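PDB 7DH8: transcriptional regulator fur family, which probably represses transcription of zinc-uptake genes by binding their regulatory DNA when loaded with zinc, as a zinc-sensing member of the Fur family. Local coordinates for residues Q115-P119 and E131-R135; I122-S128 and H160-C166. All coordinates share one frame; numbering follows the deposited sequence.

In the fold
Interactions 1 and 2 each close on a zinc ion, and their centres lie 19 Å apart. Along the chain their segments alternate, 115-119, 122-128, 131-135 and 160-166, so each contact has one segment threaded between those of the other. The common element is the three-stranded mixed sheet, with 119-123 in the middle: interaction 1 sits where this strand begins and where its antiparallel neighbour 129-131 ends, interaction 2 where 119-123 and its parallel neighbour 151-160 run out. The His/Cys/Glu zinc site and the four-cysteine site thus lie toward different ends of the central strand. Both contacts also touch the second subunit, which places them in the dimerisation part of this Fur-family protein.

Interaction 1: Q115-P119 and E131-R135; sequences QHSVP and ELEDR. With ZN (zinc ion), chain B.
Pro119, Val118 and Glu131 bury the most surface here. Pro119 O accepts a nearly straight hydrogen bond from Leu132 N (2.8 Å, 171° at the hydrogen), while its ring lies across the Asp134 side chain at about a right angle, CG 4.1 Å from Asp134 CB. Val118 points CB and CG1 at Leu132 O and lays CG2 against Glu131, 3.6 Å from CG. The Glu131 chain is extended, with CG anti to the backbone N (chi1 -179°) and CD anti beyond it, and this reach delivers OE2 to the zinc ion at 2.0 Å. His116 NE2 comes from the opposite direction and binds the same ion at 2.2 Å; ring and carboxylate are nearly coplanar, 11° apart. NE2 and OE2 are close because they share the metal, not through a hydrogen bond. His97 and Cys108 complete the site. A water bridges the segments, donating to Ser117 O and, weakly, to Asp134 O. Asp134 caps helix 135-146 through Val137 N and forms a salt bridge with Arg144 of the second subunit. The contact therefore joins the loop entering strand 119-123 to the loop between strand 129-131 and helix 135-146.

Interaction 2: I122-S128 and H160-C166; sequences ICDRCHS and HGLCAKC. With ZN (zinc ion), chain C.
Three different chi1 settings bring four cysteine sulfurs to one zinc ion. Cys123 SG stands anti to its backbone N (chi1 177°), whereas Cys126 SG is folded between N and the carbonyl carbon (chi1 74°); Cys163 takes the same folded form, and Cys166 SG lies beside its own N. The zinc ion is 2.2 Å from Cys126 SG. Its bond to Cys163 SG is 2.4 Å, and with Cys123 and Cys166 this makes a Cys4 site built from two CxxC motifs. Backbone N-H groups also meet the sulfurs, Cys123 SG most of all: it accepts from Cys163 N across the contact (3.3 Å, 171°) and also from Arg125 N and Cys126 N, three bonds that fix its position and probably ease its negative charge. Cys163 SG accepts from Cys166 N, a capping bond at the start of helix 164-168.

Beside the metal, Asp124 N donates to Gly161 O (2.6 Å). Gly161 N in turn donates a weak bond to Asp124 OD1 (3.4 Å). Arg125 bends at chi3, and Leu162 CD2 sits over one face of its guanidinium, 3.9 Å from the plane and displaced from the centre of the group.

His160 NE2 hydrogen-bonds Thr156 OG1 of the second subunit, and residues 160-162 pair antiparallel with a strand of that chain, so the sheet continues across the dimer. The zinc ion thus ties the turn after strand 119-123 to the segment linking strand 151-160 with the C-terminal helix 164-168.

Interaction 1: Q115-P119 and E131-R135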
ATOM      1  N   GLN A 115      -7.478 -16.472  -3.150  1.00 69.06           N
ATOM      2  CA  GLN A 115      -6.764 -15.223  -2.947  1.00 66.36           C
ATOM      3  C   GLN A 115      -7.615 -14.144  -3.590  1.00 60.64           C
ATOM      4  O   GLN A 115      -8.324 -14.398  -4.569  1.00 58.78           O
ATOM      5  CB  GLN A 115      -5.343 -15.221  -3.530  1.00 66.32           C
ATOM      6  CG  GLN A 115      -5.230 -15.032  -5.054  1.00 71.05           C
ATOM      7  CD  GLN A 115      -3.884 -15.533  -5.612  1.00 81.78           C
ATOM      8  OE1 GLN A 115      -3.795 -16.632  -6.178  1.00 86.01           O
ATOM      9  NE2 GLN A 115      -2.830 -14.727  -5.443  1.00 84.11           N
ATOM     10  N   HIS A 116      -7.575 -12.957  -3.007  1.00 54.64           N
ATOM     11  CA  HIS A 116      -8.608 -11.975  -3.278  1.00 46.34           C
ATOM     12  C   HIS A 116      -8.054 -10.622  -2.906  1.00 38.85           C
ATOM     13  O   HIS A 116      -7.190 -10.503  -2.038  1.00 39.90           O
ATOM     14  CB  HIS A 116      -9.859 -12.243  -2.444  1.00 43.09           C
ATOM     15  CG  HIS A 116      -9.581 -12.335  -0.975  1.00 49.56           C
ATOM     16  ND1 HIS A 116      -8.929 -13.408  -0.412  1.00 52.31           N
ATOM     17  CD2 HIS A 116      -9.837 -11.477   0.045  1.00 48.98           C
ATOM     18  CE1 HIS A 116      -8.834 -13.229   0.893  1.00 50.42           C
ATOM     19  NE2 HIS A 116      -9.368 -12.062   1.191  1.00 43.91           N
ATOM     20  N   SER A 117      -8.668  -9.608  -3.472  1.00 31.54           N
ATOM     21  CA  SER A 117      -8.326  -8.230  -3.178  1.00 34.63           C
ATOM     22  C   SER A 117      -9.483  -7.639  -2.392  1.00 33.83           C
ATOM     23  O   SER A 117     -10.652  -7.837  -2.775  1.00 33.07           O
ATOM     24  CB  SER A 117      -8.077  -7.472  -4.487  1.00 38.71           C
ATOM     25  OG  SER A 117      -6.832  -7.969  -4.966  1.00 45.89           O
ATOM     26  N   VAL A 118      -9.162  -6.989  -1.263  1.00 32.92           N
ATOM     27  CA  VAL A 118     -10.199  -6.440  -0.374  1.00 33.16           C
ATOM     28  C   VAL A 118      -9.670  -5.194   0.321  1.00 27.32           C
ATOM     29  O   VAL A 118      -8.485  -5.107   0.603  1.00 30.03           O
ATOM     30  CB  VAL A 118     -10.655  -7.435   0.704  1.00 33.24           C
ATOM     31  CG1 VAL A 118     -11.442  -8.572   0.111  1.00 38.19           C
ATOM     32  CG2 VAL A 118      -9.441  -7.885   1.579  1.00 29.13           C
ATOM     33  N   PRO A 119     -10.528  -4.242   0.634  1.00 32.32           N
ATOM     34  CA  PRO A 119     -10.117  -3.105   1.459  1.00 32.68           C
ATOM     35  C   PRO A 119      -9.866  -3.521   2.900  1.00 27.85           C
ATOM     36  O   PRO A 119     -10.538  -4.397   3.464  1.00 30.09           O
ATOM     37  CB  PRO A 119     -11.333  -2.157   1.385  1.00 34.16           C
ATOM     38  CG  PRO A 119     -12.146  -2.668   0.163  1.00 37.72           C
ATOM     39  CD  PRO A 119     -11.926  -4.137   0.196  1.00 35.96           C
ATOM     40  N   GLU A 131     -10.724  -6.002   7.885  1.00 32.64           N
ATOM     41  CA  GLU A 131     -10.781  -6.506   6.527  1.00 32.11           C
ATOM     42  C   GLU A 131     -12.222  -6.470   6.051  1.00 31.15           C
ATOM     43  O   GLU A 131     -13.064  -7.115   6.653  1.00 33.78           O
ATOM     44  CB  GLU A 131     -10.287  -7.947   6.455  1.00 34.10           C
ATOM     45  CG  GLU A 131     -10.337  -8.465   4.992  1.00 29.68           C
ATOM     46  CD  GLU A 131      -9.795  -9.885   4.837  1.00 34.29           C
ATOM     47  OE1 GLU A 131      -9.210 -10.430   5.802  1.00 30.39           O
ATOM     48  OE2 GLU A 131      -9.925 -10.465   3.723  1.00 34.66           O
ATOM     49  N   LEU A 132     -12.485  -5.779   4.948  1.00 31.22           N
ATOM     50  CA  LEU A 132     -13.819  -5.741   4.369  1.00 34.48           C
ATOM     51  C   LEU A 132     -13.850  -6.641   3.134  1.00 40.00           C
ATOM     52  O   LEU A 132     -12.858  -7.274   2.752  1.00 42.06           O
ATOM     53  CB  LEU A 132     -14.202  -4.290   4.023  1.00 34.59           C
ATOM     54  CG  LEU A 132     -14.070  -3.250   5.155  1.00 42.95           C
ATOM     55  CD1 LEU A 132     -14.669  -1.916   4.722  1.00 43.33           C
ATOM     56  CD2 LEU A 132     -14.781  -3.755   6.420  1.00 51.15           C
ATOM     57  N   GLU A 133     -15.002  -6.705   2.503  1.00 39.87           N
ATOM     58  CA  GLU A 133     -15.118  -7.224   1.138  1.00 38.17           C
ATOM     59  C   GLU A 133     -16.021  -6.399   0.231  1.00 36.14           C
ATOM     60  O   GLU A 133     -17.227  -6.326   0.489  1.00 31.48           O
ATOM     61  CB  GLU A 133     -15.796  -8.594   1.114  1.00 42.16           C
ATOM     62  CG  GLU A 133     -15.889  -9.246  -0.287  1.00 47.42           C
ATOM     63  CD  GLU A 133     -17.185  -8.850  -1.026  1.00 58.87           C
ATOM     64  OE1 GLU A 133     -18.016  -8.125  -0.397  1.00 61.87           O
ATOM     65  OE2 GLU A 133     -17.408  -9.295  -2.201  1.00 53.86           O
ATOM     66  N   ASP A 134     -15.439  -5.744  -0.799  1.00 37.34           N
ATOM     67  CA  ASP A 134     -16.233  -4.918  -1.739  1.00 39.71           C
ATOM     68  C   ASP A 134     -15.870  -5.438  -3.132  1.00 37.36           C
ATOM     69  O   ASP A 134     -14.725  -5.294  -3.563  1.00 34.93           O
ATOM     70  CB  ASP A 134     -15.821  -3.485  -1.461  1.00 37.01           C
ATOM     71  CG  ASP A 134     -16.911  -2.492  -1.884  1.00 40.90           C
ATOM     72  OD1 ASP A 134     -17.374  -2.555  -3.047  1.00 37.83           O
ATOM     73  OD2 ASP A 134     -17.353  -1.686  -1.019  1.00 39.75           O
ATOM     74  N   ARG A 135     -16.870  -5.958  -3.830  1.00 37.08           N
ATOM     75  CA  ARG A 135     -16.643  -6.455  -5.169  1.00 38.74           C
ATOM     76  C   ARG A 135     -16.913  -5.272  -6.088  1.00 37.88           C
ATOM     77  O   ARG A 135     -16.341  -5.207  -7.176  1.00 39.18           O
ATOM     78  CB  ARG A 135     -17.551  -7.620  -5.516  1.00 49.77           C
ATOM     79  CG  ARG A 135     -17.281  -8.122  -6.918  1.00 62.04           C
ATOM     80  CD  ARG A 135     -18.257  -9.175  -7.379  1.00 69.01           C
ATOM     81  NE  ARG A 135     -19.618  -8.680  -7.476  1.00 71.87           N
ATOM     82  CZ  ARG A 135     -20.496  -9.134  -8.369  1.00 76.47           C
ATOM     83  NH1 ARG A 135     -20.128 -10.074  -9.236  1.00 71.91           N
ATOM     84  NH2 ARG A 135     -21.734  -8.646  -8.396  1.00 75.98           N
TER
HETATM   85 ZN    ZN B 201      -8.883 -12.172   3.381  1.00 34.00          ZN
HETATM   86  O   HOH W   1     -13.371  -7.108  -2.199  1.00 37.88           O

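Interaction 2: I122-S128 and H160-C166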
ATOM      1  N   ILE A 122      -7.336   0.729   8.394  1.00 28.41           N
ATOM      2  CA  ILE A 122      -6.183   0.611   9.275  1.00 26.02           C
ATOM      3  C   ILE A 122      -6.113   1.870  10.106  1.00 22.77           C
ATOM      4  O   ILE A 122      -5.995   2.963   9.567  1.00 24.41           O
ATOM      5  CB  ILE A 122      -4.883   0.370   8.486  1.00 27.59           C
ATOM      6  CG1 ILE A 122      -5.005  -0.883   7.642  1.00 24.40           C
ATOM      7  CG2 ILE A 122      -3.651   0.170   9.462  1.00 28.13           C
ATOM      8  CD1 ILE A 122      -3.766  -1.008   6.612  1.00 24.29           C
ATOM      9  N   CYS A 123      -6.263   1.737  11.433  1.00 23.17           N
ATOM     10  CA  CYS A 123      -6.306   2.926  12.255  1.00 26.76           C
ATOM     11  C   CYS A 123      -4.889   3.466  12.347  1.00 31.34           C
ATOM     12  O   CYS A 123      -3.966   2.717  12.652  1.00 27.86           O
ATOM     13  CB  CYS A 123      -6.857   2.616  13.653  1.00 29.39           C
ATOM     14  SG  CYS A 123      -6.855   4.031  14.733  1.00 29.73           S
ATOM     15  N   ASP A 124      -4.737   4.774  12.143  1.00 29.21           N
ATOM     16  CA  ASP A 124      -3.431   5.405  12.262  1.00 29.29           C
ATOM     17  C   ASP A 124      -2.894   5.355  13.691  1.00 37.14           C
ATOM     18  O   ASP A 124      -1.681   5.379  13.882  1.00 39.62           O
ATOM     19  CB  ASP A 124      -3.510   6.867  11.823  1.00 32.06           C
ATOM     20  CG  ASP A 124      -3.798   7.030  10.334  1.00 42.71           C
ATOM     21  OD1 ASP A 124      -3.624   6.068   9.544  1.00 37.88           O
ATOM     22  OD2 ASP A 124      -4.197   8.158   9.958  1.00 49.45           O
ATOM     23  N   ARG A 125      -3.758   5.346  14.705  1.00 30.63           N
ATOM     24  CA  ARG A 125      -3.273   5.546  16.076  1.00 32.76           C
ATOM     25  C   ARG A 125      -3.052   4.216  16.817  1.00 38.11           C
ATOM     26  O   ARG A 125      -1.982   3.992  17.390  1.00 42.94           O
ATOM     27  CB  ARG A 125      -4.260   6.455  16.815  1.00 24.25           C
ATOM     28  CG  ARG A 125      -3.889   6.694  18.345  1.00 29.61           C
ATOM     29  CD  ARG A 125      -4.653   7.867  18.929  1.00 41.66           C
ATOM     30  NE  ARG A 125      -4.631   9.003  18.028  1.00 57.17           N
ATOM     31  CZ  ARG A 125      -5.647   9.846  17.918  1.00 62.73           C
ATOM     32  NH1 ARG A 125      -6.716   9.652  18.683  1.00 60.46           N
ATOM     33  NH2 ARG A 125      -5.596  10.865  17.052  1.00 66.20           N
ATOM     34  N   CYS A 126      -4.016   3.299  16.774  1.00 36.30           N
ATOM     35  CA  CYS A 126      -3.927   2.054  17.526  1.00 33.33           C
ATOM     36  C   CYS A 126      -3.517   0.881  16.649  1.00 36.95           C
ATOM     37  O   CYS A 126      -3.296  -0.226  17.180  1.00 31.52           O
ATOM     38  CB  CYS A 126      -5.279   1.745  18.201  1.00 35.34           C
ATOM     39  SG  CYS A 126      -6.619   1.148  17.087  1.00 32.37           S
ATOM     40  N   HIS A 127      -3.442   1.104  15.326  1.00 33.07           N
ATOM     41  CA  HIS A 127      -2.938   0.183  14.302  1.00 34.14           C
ATOM     42  C   HIS A 127      -3.849  -1.021  14.086  1.00 31.78           C
ATOM     43  O   HIS A 127      -3.422  -1.976  13.435  1.00 32.73           O
ATOM     44  CB  HIS A 127      -1.506  -0.311  14.623  1.00 33.45           C
ATOM     45  CG  HIS A 127      -0.581   0.800  15.059  1.00 34.27           C
ATOM     46  ND1 HIS A 127       0.004   0.854  16.312  1.00 41.56           N
ATOM     47  CD2 HIS A 127      -0.211   1.942  14.426  1.00 39.52           C
ATOM     48  CE1 HIS A 127       0.705   1.969  16.425  1.00 39.95           C
ATOM     49  NE2 HIS A 127       0.608   2.637  15.284  1.00 44.01           N
ATOM     50  N   SER A 128      -5.075  -1.024  14.619  1.00 25.23           N
ATOM     51  CA  SER A 128      -5.993  -2.104  14.260  1.00 34.87           C
ATOM     52  C   SER A 128      -6.238  -2.093  12.754  1.00 30.03           C
ATOM     53  O   SER A 128      -6.183  -1.032  12.103  1.00 30.73           O
ATOM     54  CB  SER A 128      -7.361  -1.965  14.946  1.00 34.49           C
ATOM     55  OG  SER A 128      -7.971  -0.740  14.499  1.00 34.68           O
ATOM     56  N   HIS A 160      -6.848   4.727   5.495  1.00 28.62           N
ATOM     57  CA  HIS A 160      -6.273   5.249   6.731  1.00 30.76           C
ATOM     58  C   HIS A 160      -7.190   6.260   7.416  1.00 30.30           C
ATOM     59  O   HIS A 160      -8.113   6.821   6.821  1.00 31.74           O
ATOM     60  CB  HIS A 160      -4.919   5.909   6.474  1.00 30.01           C
ATOM     61  CG  HIS A 160      -4.030   5.093   5.591  1.00 35.59           C
ATOM     62  ND1 HIS A 160      -3.263   4.037   6.066  1.00 35.86           N
ATOM     63  CD2 HIS A 160      -3.776   5.186   4.256  1.00 30.79           C
ATOM     64  CE1 HIS A 160      -2.582   3.510   5.053  1.00 32.06           C
ATOM     65  NE2 HIS A 160      -2.896   4.175   3.943  1.00 34.56           N
ATOM     66  N   GLY A 161      -6.891   6.506   8.681  1.00 27.35           N
ATOM     67  CA  GLY A 161      -7.709   7.383   9.511  1.00 30.10           C
ATOM     68  C   GLY A 161      -7.747   6.810  10.920  1.00 30.20           C
ATOM     69  O   GLY A 161      -6.794   6.122  11.370  1.00 29.29           O
ATOM     70  N   LEU A 162      -8.876   7.017  11.602  1.00 28.15           N
ATOM     71  CA  LEU A 162      -9.019   6.623  13.002  1.00 34.43           C
ATOM     72  C   LEU A 162     -10.203   5.681  13.174  1.00 34.61           C
ATOM     73  O   LEU A 162     -11.306   5.960  12.669  1.00 26.91           O
ATOM     74  CB  LEU A 162      -9.231   7.841  13.889  1.00 31.62           C
ATOM     75  CG  LEU A 162      -8.038   8.827  13.933  1.00 33.81           C
ATOM     76  CD1 LEU A 162      -8.388  10.101  14.738  1.00 35.78           C
ATOM     77  CD2 LEU A 162      -6.740   8.156  14.428  1.00 34.33           C
ATOM     78  N   CYS A 163      -9.988   4.597  13.920  1.00 32.05           N
ATOM     79  CA  CYS A 163     -11.126   3.742  14.227  1.00 31.16           C
ATOM     80  C   CYS A 163     -12.078   4.453  15.205  1.00 29.24           C
ATOM     81  O   CYS A 163     -11.783   5.535  15.722  1.00 35.48           O
ATOM     82  CB  CYS A 163     -10.645   2.417  14.779  1.00 27.19           C
ATOM     83  SG  CYS A 163     -10.063   2.626  16.590  1.00 32.31           S
ATOM     84  N   ALA A 164     -13.288   3.887  15.382  1.00 29.28           N
ATOM     85  CA  ALA A 164     -14.286   4.536  16.222  1.00 34.35           C
ATOM     86  C   ALA A 164     -13.756   4.808  17.617  1.00 32.50           C
ATOM     87  O   ALA A 164     -14.017   5.869  18.184  1.00 32.15           O
ATOM     88  CB  ALA A 164     -15.536   3.686  16.364  1.00 31.79           C
ATOM     89  N   LYS A 165     -13.052   3.845  18.206  1.00 30.61           N
ATOM     90  CA  LYS A 165     -12.547   4.040  19.583  1.00 32.87           C
ATOM     91  C   LYS A 165     -11.615   5.245  19.655  1.00 33.50           C
ATOM     92  O   LYS A 165     -11.741   6.103  20.533  1.00 35.87           O
ATOM     93  CB  LYS A 165     -11.771   2.800  20.048  1.00 37.13           C
ATOM     94  CG  LYS A 165     -12.583   1.709  20.619  1.00 53.62           C
ATOM     95  CD  LYS A 165     -13.424   0.920  19.626  1.00 60.37           C
ATOM     96  CE  LYS A 165     -13.888  -0.364  20.319  1.00 65.49           C
ATOM     97  NZ  LYS A 165     -12.656  -1.142  20.701  1.00 71.00           N
ATOM     98  N   CYS A 166     -10.654   5.320  18.726  1.00 27.63           N
ATOM     99  CA  CYS A 166      -9.688   6.406  18.770  1.00 29.97           C
ATOM    100  C   CYS A 166     -10.318   7.747  18.406  1.00 35.27           C
ATOM    101  O   CYS A 166      -9.949   8.774  18.989  1.00 38.60           O
ATOM    102  CB  CYS A 166      -8.492   6.110  17.850  1.00 34.65           C
ATOM    103  SG  CYS A 166      -7.433   4.692  18.387  1.00 37.44           S
TER
HETATM  104 ZN    ZN C 202      -7.737   3.043  16.667  1.00 33.45          ZN